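Local coordinates for protein nitrite oxidoreductase subunit A (PDB 7B04) that belongs to the molybdopterin oxidoreductase family, resembles the nitrate reductase subunit NarG, and carries molybdenum, an iron/sulfur cluster and two MD1 molecules, at residues Y98-Y102 with A799-F803; L201-Y206 with S644-V648; T1029-E1034 with Y1047-Y1053. Residue numbers count along the deposited sequence, not the author numbering.

Interaction 1. Residues Y98-Y102 with A799-F803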
ATOM      1  N   TYR B  98       0.907 -23.894 -11.020  1.00 40.63           N
ATOM      2  CA  TYR B  98      -0.153 -24.304 -10.106  1.00 42.42           C
ATOM      3  C   TYR B  98      -1.125 -25.249 -10.813  1.00 41.64           C
ATOM      4  O   TYR B  98      -1.513 -25.013 -11.960  1.00 39.14           O
ATOM      5  CB  TYR B  98      -0.909 -23.084  -9.573  1.00 40.61           C
ATOM      6  CG  TYR B  98      -0.101 -22.138  -8.706  1.00 36.27           C
ATOM      7  CD1 TYR B  98       1.210 -22.428  -8.346  1.00 33.77           C
ATOM      8  CD2 TYR B  98      -0.659 -20.955  -8.243  1.00 37.81           C
ATOM      9  CE1 TYR B  98       1.943 -21.557  -7.557  1.00 38.83           C
ATOM     10  CE2 TYR B  98       0.060 -20.083  -7.454  1.00 34.63           C
ATOM     11  CZ  TYR B  98       1.359 -20.388  -7.112  1.00 42.06           C
ATOM     12  OH  TYR B  98       2.073 -19.516  -6.324  1.00 41.74           O
ATOM     13  N   SER B  99      -1.531 -26.321 -10.116  1.00 43.20           N
ATOM     14  CA  SER B  99      -2.402 -27.354 -10.678  1.00 42.79           C
ATOM     15  C   SER B  99      -3.163 -28.043  -9.543  1.00 43.28           C
ATOM     16  O   SER B  99      -2.844 -27.842  -8.366  1.00 41.87           O
ATOM     17  CB  SER B  99      -1.587 -28.342 -11.516  1.00 37.65           C
ATOM     18  OG  SER B  99      -0.755 -29.125 -10.682  1.00 38.37           O
ATOM     19  N   ASP B 100      -4.133 -28.856  -9.920  1.00 44.53           N
ATOM     20  CA  ASP B 100      -4.973 -29.597  -8.954  1.00 43.37           C
ATOM     21  C   ASP B 100      -4.745 -31.094  -9.134  1.00 44.68           C
ATOM     22  O   ASP B 100      -4.058 -31.481 -10.053  1.00 46.97           O
ATOM     23  CB  ASP B 100      -6.431 -29.197  -9.110  1.00 45.84           C
ATOM     24  CG  ASP B 100      -7.005 -29.593 -10.443  1.00 51.84           C
ATOM     25  OD1 ASP B 100      -7.694 -28.794 -11.019  1.00 50.45           O
ATOM     26  OD2 ASP B 100      -6.782 -30.703 -10.848  1.00 54.05           O
ATOM     27  N   LEU B 101      -5.514 -31.880  -8.401  1.00 45.43           N
ATOM     28  CA  LEU B 101      -5.450 -33.357  -8.421  1.00 49.30           C
ATOM     29  C   LEU B 101      -5.752 -33.857  -9.824  1.00 48.89           C
ATOM     30  O   LEU B 101      -5.114 -34.794 -10.250  1.00 55.80           O
ATOM     31  CB  LEU B 101      -6.585 -33.873  -7.537  1.00 49.24           C
ATOM     32  CG  LEU B 101      -6.297 -34.009  -6.056  1.00 35.00           C
ATOM     33  CD1 LEU B 101      -7.589 -34.003  -5.304  1.00 39.60           C
ATOM     34  CD2 LEU B 101      -5.570 -35.294  -5.775  1.00 40.33           C
ATOM     35  N   TYR B 102      -6.735 -33.262 -10.481  1.00 46.82           N
ATOM     36  CA  TYR B 102      -7.185 -33.750 -11.800  1.00 44.73           C
ATOM     37  C   TYR B 102      -6.180 -33.425 -12.893  1.00 50.01           C
ATOM     38  O   TYR B 102      -6.359 -33.914 -13.994  1.00 51.04           O
ATOM     39  CB  TYR B 102      -8.563 -33.180 -12.103  1.00 46.71           C
ATOM     40  CG  TYR B 102      -9.613 -33.646 -11.140  1.00 45.91           C
ATOM     41  CD1 TYR B 102     -10.238 -34.858 -11.303  1.00 46.65           C
ATOM     42  CD2 TYR B 102      -9.946 -32.887 -10.046  1.00 48.28           C
ATOM     43  CE1 TYR B 102     -11.196 -35.289 -10.408  1.00 56.67           C
ATOM     44  CE2 TYR B 102     -10.902 -33.300  -9.143  1.00 48.78           C
ATOM     45  CZ  TYR B 102     -11.529 -34.506  -9.324  1.00 54.08           C
ATOM     46  OH  TYR B 102     -12.455 -34.912  -8.422  1.00 50.06           O
ATOM     47  N   ALA B 799      -1.173 -25.990  -4.355  1.00 37.55           N
ATOM     48  CA  ALA B 799      -2.124 -26.803  -5.099  1.00 37.14           C
ATOM     49  C   ALA B 799      -3.364 -25.944  -5.307  1.00 37.31           C
ATOM     50  O   ALA B 799      -3.430 -24.802  -4.840  1.00 43.47           O
ATOM     51  CB  ALA B 799      -2.447 -28.111  -4.373  1.00 35.20           C
ATOM     52  N   MET B 800      -4.353 -26.484  -6.010  1.00 41.15           N
ATOM     53  CA  MET B 800      -5.603 -25.774  -6.234  1.00 44.79           C
ATOM     54  C   MET B 800      -6.759 -26.565  -5.643  1.00 41.93           C
ATOM     55  O   MET B 800      -6.955 -27.736  -5.982  1.00 46.37           O
ATOM     56  CB  MET B 800      -5.841 -25.526  -7.728  1.00 43.04           C
ATOM     57  CG  MET B 800      -4.839 -24.578  -8.376  1.00 40.13           C
ATOM     58  SD  MET B 800      -5.420 -23.894  -9.943  1.00 39.37           S
ATOM     59  CE  MET B 800      -5.436 -25.359 -10.967  1.00 40.50           C
ATOM     60  N   LEU B 801      -7.521 -25.921  -4.765  1.00 36.87           N
ATOM     61  CA  LEU B 801      -8.697 -26.552  -4.186  1.00 41.67           C
ATOM     62  C   LEU B 801      -9.760 -26.786  -5.265  1.00 41.95           C
ATOM     63  O   LEU B 801      -9.798 -26.106  -6.299  1.00 39.28           O
ATOM     64  CB  LEU B 801      -9.222 -25.719  -3.009  1.00 40.17           C
ATOM     65  CG  LEU B 801      -9.257 -24.204  -3.197  1.00 35.82           C
ATOM     66  CD1 LEU B 801     -10.318 -23.902  -4.169  1.00 34.25           C
ATOM     67  CD2 LEU B 801      -9.529 -23.443  -1.908  1.00 39.66           C
ATOM     68  N   LEU B 802     -10.614 -27.780  -5.021  1.00 41.18           N
ATOM     69  CA  LEU B 802     -11.543 -28.301  -6.021  1.00 39.34           C
ATOM     70  C   LEU B 802     -12.945 -27.704  -5.861  1.00 46.35           C
ATOM     71  O   LEU B 802     -13.717 -28.149  -5.003  1.00 49.39           O
ATOM     72  CB  LEU B 802     -11.580 -29.826  -5.937  1.00 39.32           C
ATOM     73  CG  LEU B 802     -10.171 -30.434  -5.880  1.00 36.67           C
ATOM     74  CD1 LEU B 802     -10.219 -31.932  -5.623  1.00 33.87           C
ATOM     75  CD2 LEU B 802      -9.376 -30.117  -7.146  1.00 37.59           C
ATOM     76  N   PHE B 803     -13.230 -26.641  -6.620  1.00 48.48           N
ATOM     77  CA  PHE B 803     -14.581 -26.167  -6.922  1.00 47.74           C
ATOM     78  C   PHE B 803     -15.049 -26.859  -8.204  1.00 47.39           C
ATOM     79  O   PHE B 803     -14.320 -27.667  -8.798  1.00 49.73           O
ATOM     80  CB  PHE B 803     -14.629 -24.648  -7.097  1.00 44.76           C
ATOM     81  CG  PHE B 803     -14.172 -23.879  -5.899  1.00 45.65           C
ATOM     82  CD1 PHE B 803     -14.769 -24.042  -4.662  1.00 48.55           C
ATOM     83  CD2 PHE B 803     -13.160 -22.951  -6.036  1.00 43.18           C
ATOM     84  CE1 PHE B 803     -14.329 -23.315  -3.577  1.00 40.97           C
ATOM     85  CE2 PHE B 803     -12.733 -22.209  -4.968  1.00 44.78           C
ATOM     86  CZ  PHE B 803     -13.304 -22.400  -3.732  1.00 38.04           C
TER

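Interaction 2. Residues L201-Y206 with S644-V648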
ATOM      1  N   LEU B 201     -22.813 -10.757  38.153  1.00 30.21           N
ATOM      2  CA  LEU B 201     -22.956 -10.137  36.843  1.00 34.22           C
ATOM      3  C   LEU B 201     -24.188  -9.249  36.784  1.00 35.19           C
ATOM      4  O   LEU B 201     -24.199  -8.252  36.053  1.00 40.20           O
ATOM      5  CB  LEU B 201     -23.014 -11.217  35.769  1.00 37.87           C
ATOM      6  CG  LEU B 201     -21.698 -11.978  35.640  1.00 36.66           C
ATOM      7  CD1 LEU B 201     -21.890 -13.184  34.777  1.00 34.13           C
ATOM      8  CD2 LEU B 201     -20.629 -11.080  35.053  1.00 37.80           C
ATOM      9  N   ILE B 202     -25.234  -9.595  37.535  1.00 43.59           N
ATOM     10  CA  ILE B 202     -26.399  -8.723  37.624  1.00 49.18           C
ATOM     11  C   ILE B 202     -26.078  -7.492  38.463  1.00 45.07           C
ATOM     12  O   ILE B 202     -26.607  -6.403  38.210  1.00 43.90           O
ATOM     13  CB  ILE B 202     -27.597  -9.508  38.194  1.00 44.31           C
ATOM     14  CG1 ILE B 202     -28.040 -10.597  37.214  1.00 42.16           C
ATOM     15  CG2 ILE B 202     -28.761  -8.580  38.512  1.00 43.97           C
ATOM     16  CD1 ILE B 202     -28.613 -10.059  35.921  1.00 36.55           C
ATOM     17  N   ASP B 203     -25.177  -7.628  39.440  1.00 41.91           N
ATOM     18  CA  ASP B 203     -24.773  -6.475  40.237  1.00 47.80           C
ATOM     19  C   ASP B 203     -23.915  -5.503  39.438  1.00 44.96           C
ATOM     20  O   ASP B 203     -23.894  -4.305  39.739  1.00 45.87           O
ATOM     21  CB  ASP B 203     -24.020  -6.937  41.484  1.00 41.71           C
ATOM     22  CG  ASP B 203     -24.911  -7.671  42.467  1.00 50.13           C
ATOM     23  OD1 ASP B 203     -26.124  -7.378  42.507  1.00 56.85           O
ATOM     24  OD2 ASP B 203     -24.394  -8.539  43.202  1.00 53.62           O
ATOM     25  N   GLN B 204     -23.204  -5.994  38.423  1.00 38.14           N
ATOM     26  CA  GLN B 204     -22.361  -5.133  37.602  1.00 40.90           C
ATOM     27  C   GLN B 204     -23.126  -4.418  36.497  1.00 41.73           C
ATOM     28  O   GLN B 204     -22.584  -3.481  35.902  1.00 47.83           O
ATOM     29  CB  GLN B 204     -21.213  -5.948  37.005  1.00 40.38           C
ATOM     30  CG  GLN B 204     -20.249  -6.479  38.055  1.00 37.23           C
ATOM     31  CD  GLN B 204     -19.169  -7.356  37.466  1.00 48.38           C
ATOM     32  OE1 GLN B 204     -19.132  -7.588  36.259  1.00 57.77           O
ATOM     33  NE2 GLN B 204     -18.280  -7.854  38.318  1.00 51.36           N
ATOM     34  N   GLY B 205     -24.354  -4.834  36.199  1.00 35.94           N
ATOM     35  CA  GLY B 205     -25.189  -4.136  35.246  1.00 34.35           C
ATOM     36  C   GLY B 205     -25.467  -4.866  33.950  1.00 33.70           C
ATOM     37  O   GLY B 205     -26.090  -4.280  33.056  1.00 36.04           O
ATOM     38  N   TYR B 206     -25.038  -6.114  33.816  1.00 43.01           N
ATOM     39  CA  TYR B 206     -25.286  -6.851  32.587  1.00 41.97           C
ATOM     40  C   TYR B 206     -26.755  -7.266  32.508  1.00 41.91           C
ATOM     41  O   TYR B 206     -27.361  -7.607  33.529  1.00 43.95           O
ATOM     42  CB  TYR B 206     -24.389  -8.085  32.510  1.00 41.48           C
ATOM     43  CG  TYR B 206     -22.917  -7.768  32.375  1.00 43.70           C
ATOM     44  CD1 TYR B 206     -22.367  -7.440  31.144  1.00 41.63           C
ATOM     45  CD2 TYR B 206     -22.076  -7.799  33.481  1.00 45.63           C
ATOM     46  CE1 TYR B 206     -21.024  -7.151  31.016  1.00 41.33           C
ATOM     47  CE2 TYR B 206     -20.729  -7.510  33.362  1.00 46.64           C
ATOM     48  CZ  TYR B 206     -20.209  -7.187  32.127  1.00 50.31           C
ATOM     49  OH  TYR B 206     -18.869  -6.899  32.002  1.00 46.99           O
ATOM     50  N   SER B 644     -22.860 -12.967  25.684  1.00 37.32           N
ATOM     51  CA  SER B 644     -22.608 -13.181  27.099  1.00 36.37           C
ATOM     52  C   SER B 644     -21.559 -12.185  27.565  1.00 38.44           C
ATOM     53  O   SER B 644     -20.806 -11.642  26.751  1.00 46.36           O
ATOM     54  CB  SER B 644     -22.136 -14.620  27.368  1.00 37.35           C
ATOM     55  OG  SER B 644     -20.863 -14.861  26.795  1.00 40.54           O
ATOM     56  N   PRO B 645     -21.497 -11.907  28.869  1.00 39.99           N
ATOM     57  CA  PRO B 645     -20.490 -10.963  29.372  1.00 44.55           C
ATOM     58  C   PRO B 645     -19.071 -11.419  29.063  1.00 35.27           C
ATOM     59  O   PRO B 645     -18.758 -12.610  29.105  1.00 33.84           O
ATOM     60  CB  PRO B 645     -20.752 -10.941  30.884  1.00 38.83           C
ATOM     61  CG  PRO B 645     -22.178 -11.339  31.023  1.00 38.21           C
ATOM     62  CD  PRO B 645     -22.423 -12.340  29.932  1.00 34.28           C
ATOM     63  N   THR B 646     -18.210 -10.455  28.740  1.00 31.17           N
ATOM     64  CA  THR B 646     -16.797 -10.719  28.489  1.00 30.09           C
ATOM     65  C   THR B 646     -16.011 -10.385  29.748  1.00 30.10           C
ATOM     66  O   THR B 646     -16.021  -9.238  30.207  1.00 37.45           O
ATOM     67  CB  THR B 646     -16.261  -9.905  27.310  1.00 30.14           C
ATOM     68  OG1 THR B 646     -17.090 -10.109  26.159  1.00 38.85           O
ATOM     69  CG2 THR B 646     -14.829 -10.308  26.986  1.00 34.46           C
ATOM     70  N   LYS B 647     -15.345 -11.388  30.302  1.00 26.40           N
ATOM     71  CA  LYS B 647     -14.504 -11.234  31.478  1.00 31.32           C
ATOM     72  C   LYS B 647     -13.070 -11.659  31.232  1.00 32.53           C
ATOM     73  O   LYS B 647     -12.162 -11.139  31.884  1.00 31.90           O
ATOM     74  CB  LYS B 647     -15.081 -12.031  32.658  1.00 37.20           C
ATOM     75  CG  LYS B 647     -16.381 -11.454  33.187  1.00 34.78           C
ATOM     76  CD  LYS B 647     -16.145 -10.086  33.800  1.00 36.76           C
ATOM     77  CE  LYS B 647     -17.410  -9.528  34.418  1.00 44.30           C
ATOM     78  NZ  LYS B 647     -17.174  -8.192  35.032  1.00 49.04           N
ATOM     79  N   VAL B 648     -12.844 -12.597  30.315  1.00 36.72           N
ATOM     80  CA  VAL B 648     -11.513 -12.974  29.860  1.00 34.53           C
ATOM     81  C   VAL B 648     -11.522 -12.941  28.339  1.00 35.28           C
ATOM     82  O   VAL B 648     -12.525 -13.292  27.710  1.00 40.48           O
ATOM     83  CB  VAL B 648     -11.090 -14.369  30.370  1.00 26.32           C
ATOM     84  CG1 VAL B 648      -9.636 -14.642  30.024  1.00 32.13           C
ATOM     85  CG2 VAL B 648     -11.305 -14.483  31.863  1.00 33.84           C
TER

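Interaction 3. Residues T1029-E1034 with Y1047-Y1053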
ATOM      1  N   THR B1029       2.320   7.362  24.390  1.00 27.00           N
ATOM      2  CA  THR B1029       2.738   8.069  23.184  1.00 29.49           C
ATOM      3  C   THR B1029       2.452   9.560  23.311  1.00 32.86           C
ATOM      4  O   THR B1029       3.250  10.390  22.861  1.00 37.60           O
ATOM      5  CB  THR B1029       2.045   7.488  21.950  1.00 30.75           C
ATOM      6  OG1 THR B1029       0.624   7.582  22.100  1.00 44.33           O
ATOM      7  CG2 THR B1029       2.439   6.033  21.753  1.00 33.44           C
ATOM      8  N   VAL B1030       1.316   9.914  23.914  1.00 32.23           N
ATOM      9  CA  VAL B1030       1.012  11.318  24.166  1.00 32.36           C
ATOM     10  C   VAL B1030       1.982  11.904  25.189  1.00 31.73           C
ATOM     11  O   VAL B1030       2.456  13.035  25.029  1.00 33.68           O
ATOM     12  CB  VAL B1030      -0.455  11.478  24.606  1.00 31.34           C
ATOM     13  CG1 VAL B1030      -0.729  12.910  25.035  1.00 27.84           C
ATOM     14  CG2 VAL B1030      -1.392  11.074  23.477  1.00 32.79           C
ATOM     15  N   GLN B1031       2.298  11.152  26.253  1.00 30.60           N
ATOM     16  CA  GLN B1031       3.275  11.637  27.227  1.00 34.73           C
ATOM     17  C   GLN B1031       4.625  11.891  26.573  1.00 36.69           C
ATOM     18  O   GLN B1031       5.302  12.874  26.892  1.00 38.55           O
ATOM     19  CB  GLN B1031       3.463  10.646  28.379  1.00 46.75           C
ATOM     20  CG  GLN B1031       2.218  10.062  29.008  1.00 51.84           C
ATOM     21  CD  GLN B1031       2.556   9.210  30.218  1.00 61.07           C
ATOM     22  OE1 GLN B1031       1.697   8.919  31.050  1.00 60.46           O
ATOM     23  NE2 GLN B1031       3.824   8.823  30.330  1.00 54.72           N
ATOM     24  N   ALA B1032       5.036  11.007  25.664  1.00 38.50           N
ATOM     25  CA  ALA B1032       6.347  11.133  25.039  1.00 33.46           C
ATOM     26  C   ALA B1032       6.350  12.205  23.960  1.00 33.64           C
ATOM     27  O   ALA B1032       7.358  12.898  23.773  1.00 38.35           O
ATOM     28  CB  ALA B1032       6.786   9.788  24.463  1.00 31.78           C
ATOM     29  N   HIS B1033       5.239  12.350  23.235  1.00 32.03           N
ATOM     30  CA  HIS B1033       5.146  13.396  22.222  1.00 29.41           C
ATOM     31  C   HIS B1033       5.307  14.780  22.841  1.00 36.06           C
ATOM     32  O   HIS B1033       5.746  15.718  22.166  1.00 42.09           O
ATOM     33  CB  HIS B1033       3.812  13.288  21.482  1.00 29.24           C
ATOM     34  CG  HIS B1033       3.590  14.371  20.473  1.00 34.87           C
ATOM     35  ND1 HIS B1033       4.276  14.426  19.279  1.00 32.59           N
ATOM     36  CD2 HIS B1033       2.755  15.437  20.477  1.00 38.52           C
ATOM     37  CE1 HIS B1033       3.875  15.482  18.593  1.00 32.07           C
ATOM     38  NE2 HIS B1033       2.953  16.112  19.298  1.00 42.46           N
ATOM     39  N   GLU B1034       4.968  14.919  24.121  1.00 32.43           N
ATOM     40  CA  GLU B1034       5.054  16.184  24.834  1.00 29.36           C
ATOM     41  C   GLU B1034       6.259  16.253  25.764  1.00 35.78           C
ATOM     42  O   GLU B1034       6.464  17.282  26.416  1.00 46.56           O
ATOM     43  CB  GLU B1034       3.768  16.428  25.629  1.00 30.67           C
ATOM     44  CG  GLU B1034       2.536  16.646  24.760  1.00 35.74           C
ATOM     45  CD  GLU B1034       1.254  16.728  25.567  1.00 40.72           C
ATOM     46  OE1 GLU B1034       1.291  16.433  26.781  1.00 32.62           O
ATOM     47  OE2 GLU B1034       0.208  17.090  24.988  1.00 32.76           O
ATOM     48  N   TYR B1047       6.354   1.259  21.397  1.00 28.96           N
ATOM     49  CA  TYR B1047       5.147   1.430  20.604  1.00 29.38           C
ATOM     50  C   TYR B1047       5.075   2.847  20.053  1.00 28.24           C
ATOM     51  O   TYR B1047       5.345   3.826  20.756  1.00 29.75           O
ATOM     52  CB  TYR B1047       3.911   1.116  21.435  1.00 29.89           C
ATOM     53  CG  TYR B1047       2.602   1.553  20.794  1.00 33.97           C
ATOM     54  CD1 TYR B1047       2.075   0.874  19.700  1.00 29.90           C
ATOM     55  CD2 TYR B1047       1.879   2.619  21.307  1.00 34.77           C
ATOM     56  CE1 TYR B1047       0.877   1.274  19.125  1.00 29.23           C
ATOM     57  CE2 TYR B1047       0.685   3.014  20.736  1.00 32.76           C
ATOM     58  CZ  TYR B1047       0.187   2.341  19.648  1.00 30.87           C
ATOM     59  OH  TYR B1047      -1.005   2.736  19.082  1.00 32.44           O
ATOM     60  N   GLN B1048       4.751   2.943  18.776  1.00 27.49           N
ATOM     61  CA  GLN B1048       4.705   4.198  18.049  1.00 27.12           C
ATOM     62  C   GLN B1048       3.287   4.509  17.595  1.00 31.86           C
ATOM     63  O   GLN B1048       2.625   3.648  16.995  1.00 34.52           O
ATOM     64  CB  GLN B1048       5.621   4.078  16.843  1.00 28.07           C
ATOM     65  CG  GLN B1048       5.251   4.943  15.718  1.00 28.25           C
ATOM     66  CD  GLN B1048       5.953   6.250  15.691  1.00 35.24           C
ATOM     67  OE1 GLN B1048       5.890   6.986  14.711  1.00 37.10           O
ATOM     68  NE2 GLN B1048       6.598   6.578  16.798  1.00 42.55           N
ATOM     69  N   SER B1049       2.821   5.726  17.875  1.00 28.84           N
ATOM     70  CA  SER B1049       1.523   6.161  17.369  1.00 27.84           C
ATOM     71  C   SER B1049       1.709   6.910  16.058  1.00 28.86           C
ATOM     72  O   SER B1049       2.717   7.596  15.846  1.00 30.60           O
ATOM     73  CB  SER B1049       0.797   7.064  18.372  1.00 25.09           C
ATOM     74  OG  SER B1049      -0.095   7.921  17.694  1.00 23.24           O
ATOM     75  N   SER B1050       0.736   6.755  15.175  1.00 26.93           N
ATOM     76  CA  SER B1050       0.720   7.447  13.896  1.00 28.98           C
ATOM     77  C   SER B1050       0.055   8.818  13.975  1.00 29.64           C
ATOM     78  O   SER B1050      -0.011   9.517  12.960  1.00 26.65           O
ATOM     79  CB  SER B1050       0.020   6.584  12.846  1.00 31.99           C
ATOM     80  OG  SER B1050       0.429   5.222  12.937  1.00 29.98           O
ATOM     81  N   PHE B1051      -0.519   9.176  15.119  1.00 27.58           N
ATOM     82  CA  PHE B1051      -1.162  10.468  15.321  1.00 29.07           C
ATOM     83  C   PHE B1051      -0.478  11.173  16.482  1.00 32.16           C
ATOM     84  O   PHE B1051       0.135  10.531  17.346  1.00 25.43           O
ATOM     85  CB  PHE B1051      -2.665  10.338  15.652  1.00 28.19           C
ATOM     86  CG  PHE B1051      -3.395   9.372  14.781  1.00 29.37           C
ATOM     87  CD1 PHE B1051      -3.353   8.020  15.054  1.00 31.32           C
ATOM     88  CD2 PHE B1051      -4.154   9.812  13.710  1.00 26.78           C
ATOM     89  CE1 PHE B1051      -4.027   7.117  14.267  1.00 28.09           C
ATOM     90  CE2 PHE B1051      -4.839   8.905  12.918  1.00 31.08           C
ATOM     91  CZ  PHE B1051      -4.771   7.558  13.199  1.00 31.59           C
ATOM     92  N   ARG B1052      -0.608  12.501  16.519  1.00 35.57           N
ATOM     93  CA  ARG B1052      -0.190  13.235  17.710  1.00 34.83           C
ATOM     94  C   ARG B1052      -1.131  12.932  18.870  1.00 31.08           C
ATOM     95  O   ARG B1052      -0.702  12.494  19.945  1.00 26.66           O
ATOM     96  CB  ARG B1052      -0.135  14.738  17.424  1.00 34.48           C
ATOM     97  CG  ARG B1052       0.850  15.126  16.336  1.00 33.38           C
ATOM     98  CD  ARG B1052       0.807  16.621  16.068  1.00 35.26           C
ATOM     99  NE  ARG B1052       1.337  17.397  17.184  1.00 36.22           N
ATOM    100  CZ  ARG B1052       1.293  18.723  17.259  1.00 36.63           C
ATOM    101  NH1 ARG B1052       0.739  19.428  16.281  1.00 31.14           N
ATOM    102  NH2 ARG B1052       1.804  19.347  18.312  1.00 41.93           N
ATOM    103  N   TYR B1053      -2.425  13.144  18.656  1.00 29.30           N
ATOM    104  CA  TYR B1053      -3.458  12.773  19.606  1.00 33.46           C
ATOM    105  C   TYR B1053      -4.600  12.095  18.861  1.00 37.66           C
ATOM    106  O   TYR B1053      -4.834  12.355  17.677  1.00 38.89           O
ATOM    107  CB  TYR B1053      -4.012  13.980  20.379  1.00 35.62           C
ATOM    108  CG  TYR B1053      -2.977  14.948  20.901  1.00 35.71           C
ATOM    109  CD1 TYR B1053      -2.543  16.008  20.122  1.00 29.02           C
ATOM    110  CD2 TYR B1053      -2.451  14.816  22.181  1.00 31.64           C
ATOM    111  CE1 TYR B1053      -1.602  16.901  20.593  1.00 30.09           C
ATOM    112  CE2 TYR B1053      -1.509  15.709  22.660  1.00 26.88           C
ATOM    113  CZ  TYR B1053      -1.090  16.750  21.859  1.00 31.32           C
ATOM    114  OH  TYR B1053      -0.154  17.650  22.313  1.00 36.65           O
TER
HETATM  115  O   HOH W   1       0.490   9.862  20.369  1.00 19.50           O

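Interaction 1. Residues Y98-Y102 with A799-F803
Backbone polar contact between 98-102 and 799-803 is slight. Met800 N donates to Ser99 O at 3.1 Å, but the N-H...O angle of 122° makes this a weak hydrogen bond. The same Ser99 O accepts a CA-H...O contact from Ala799 CA at 3.5 Å, so one carbonyl oxygen serves two successive residues of the strand. Although the CA atoms of Asp100 and Met800 come within 4.7 Å, the end-to-end directions diverge by 44°, and the loop crosses the strand obliquely.

Strand 798-800 is the last of a three-stranded antiparallel sheet. Its neighbour 716-720 pairs with it through Ala799 and Ile717, so 98-102, part of the loop after strand 85-91, lies against an outermost strand. The Tyr98 side chain lies about 10 Å from the bound SF4.

Among the apolar contacts, Met800 and Leu802, both with CA-to-CB bonds toward the loop, have the largest covered areas, 80 and 82 Å² of the 356 Å² total. Met800 CG lies 4.4 Å from Tyr98 CB, and Met800 CB is 4.0 Å from Asp100 CB. Leu802 CD1 reaches Leu101 CD1 at 3.4 Å and Tyr102 CE2 at 3.8 Å, while Leu802 CD2 is 3.7 Å from Asp100 CB.

Side-chain polar groups are engaged mainly within the loop or beyond the two segments. Asp100 OD2 accepts a hydrogen bond from Asn104 N and a weak one from Tyr102 N (2.6 Å, 117°). Tyr98 OH bonds to Asp94, and Tyr102 OH to His406 of subunit B.

Interaction 2. Residues L201-Y206 with S644-V648
Lys647, Pro645 and Tyr206 carry most of the 253 Å² buried between 201-206 and 644-648, with 66, 61 and 57 Å² covered respectively. All three direct their CA-to-CB bonds toward the opposite segment.

Lys647 reaches to Gln204, near the C-terminal part of helix 195-204. Its NZ donates to Gln204 OE1 at 2.4 Å, a very short hydrogen bond. Gln204 NE2, 3.5 Å from the same NZ, is a second donor and makes no bond with it; its own partner is Tyr192 OH. The aliphatic part of the lysine is used as well, since Lys647 CE packs on Leu201 CD2 at 3.6 Å.

Pro645 makes a CH-pi contact with Tyr206: its CB sits 3.8 Å from the ring centroid and just 11° off the normal, squarely over one face. Leu201 CD2, 4.2 Å from that CB, extends the apolar patch.

Tyr206 follows the helix directly after Gly205, whose positive phi of 112° marks the departure from helical geometry. Tyr206 N still bonds to Leu201 O at 3.2 Å. The ring is thereby set against the loop leading into strand 648-652, an inner strand of the seven-stranded mixed sheet. Its hydroxyl bonds to Glu621, which also accepts from Thr646 N, so one carboxylate connects the two segments indirectly.

The ammonium group of Lys647 is buried, yet within the contact its hydrogen-bond partner is a neutral amide; Tyr192, Asn673 and Glu675 add only weak polar contacts. The chemistry therefore implies a mixed junction, in which an apolar patch of Pro645, Tyr206 and Leu201 lies beside a buried charge held chiefly by Gln204 OE1.

Interaction 3. Residues T1029-E1034 with Y1047-Y1053
This is a mixed polar and aromatic contact between helix 1027-1033 and the loop that follows it in the chain, beside strand 1001-1007 of the closed six-stranded barrel. After twelve intervening residues with no helix or strand among them, the chain returns, and 1047-1053 runs beside the helix in roughly the same sense, bringing the CA atoms of Thr1029 and Ser1049 to 6.2 Å and those of Val1030 and Tyr1053 to 6.5 Å.

At the end of the helix, Arg1052 NE donates to His1033 NE2 (3.0 Å, 167°), while Arg1052 CB lies over the imidazole face, 4.3 Å from its centroid. The edge of His1033 points toward the face of Tyr1053 in an offset edge-to-face pair, with centroids 5.8 Å apart and planes at 87°. Tyr1053 OH donates to Glu1034 OE2 at 2.8 Å, and its CE2 touches Val1030 CG1 at 3.8 Å.

Farther back, one water donates to both Thr1029 OG1 and Arg1052 O, each at 2.9 Å; Thr1029 OG1 also hydrogen-bonds to Ser1026 N. Thr1029 CG2 meets Tyr1047 CD2 at 3.5 Å; the tyrosine side chain is about 10 Å from a bound MD1.

His1033 NE2 accepts from Arg1052 and ND1 makes a weak hydrogen bond to Gly1039 O, which is consistent with a neutral imidazole protonated on ND1, with the arginine charge met by the Glu1109 salt bridge.

In the fold
Interactions 1 and 2 both bridge long sequence separations, and the pair 201-206 with 644-648 falls between the two halves of interaction 1 along the chain. Interaction 3 comes after both and is local. None touches another: centres of interactions 1 and 2, and of 1 and 3, are about 48 Å apart, and those of 2 and 3 about 33 Å apart. Each belongs to a different sheet region: the edge of the three-stranded antiparallel sheet, the approach to the seven-stranded mixed sheet, and the side of the barrel. Interaction 1 meets subunit B, whereas no other chain touches interactions 2 and 3. The chain thus closes on itself at well-separated places.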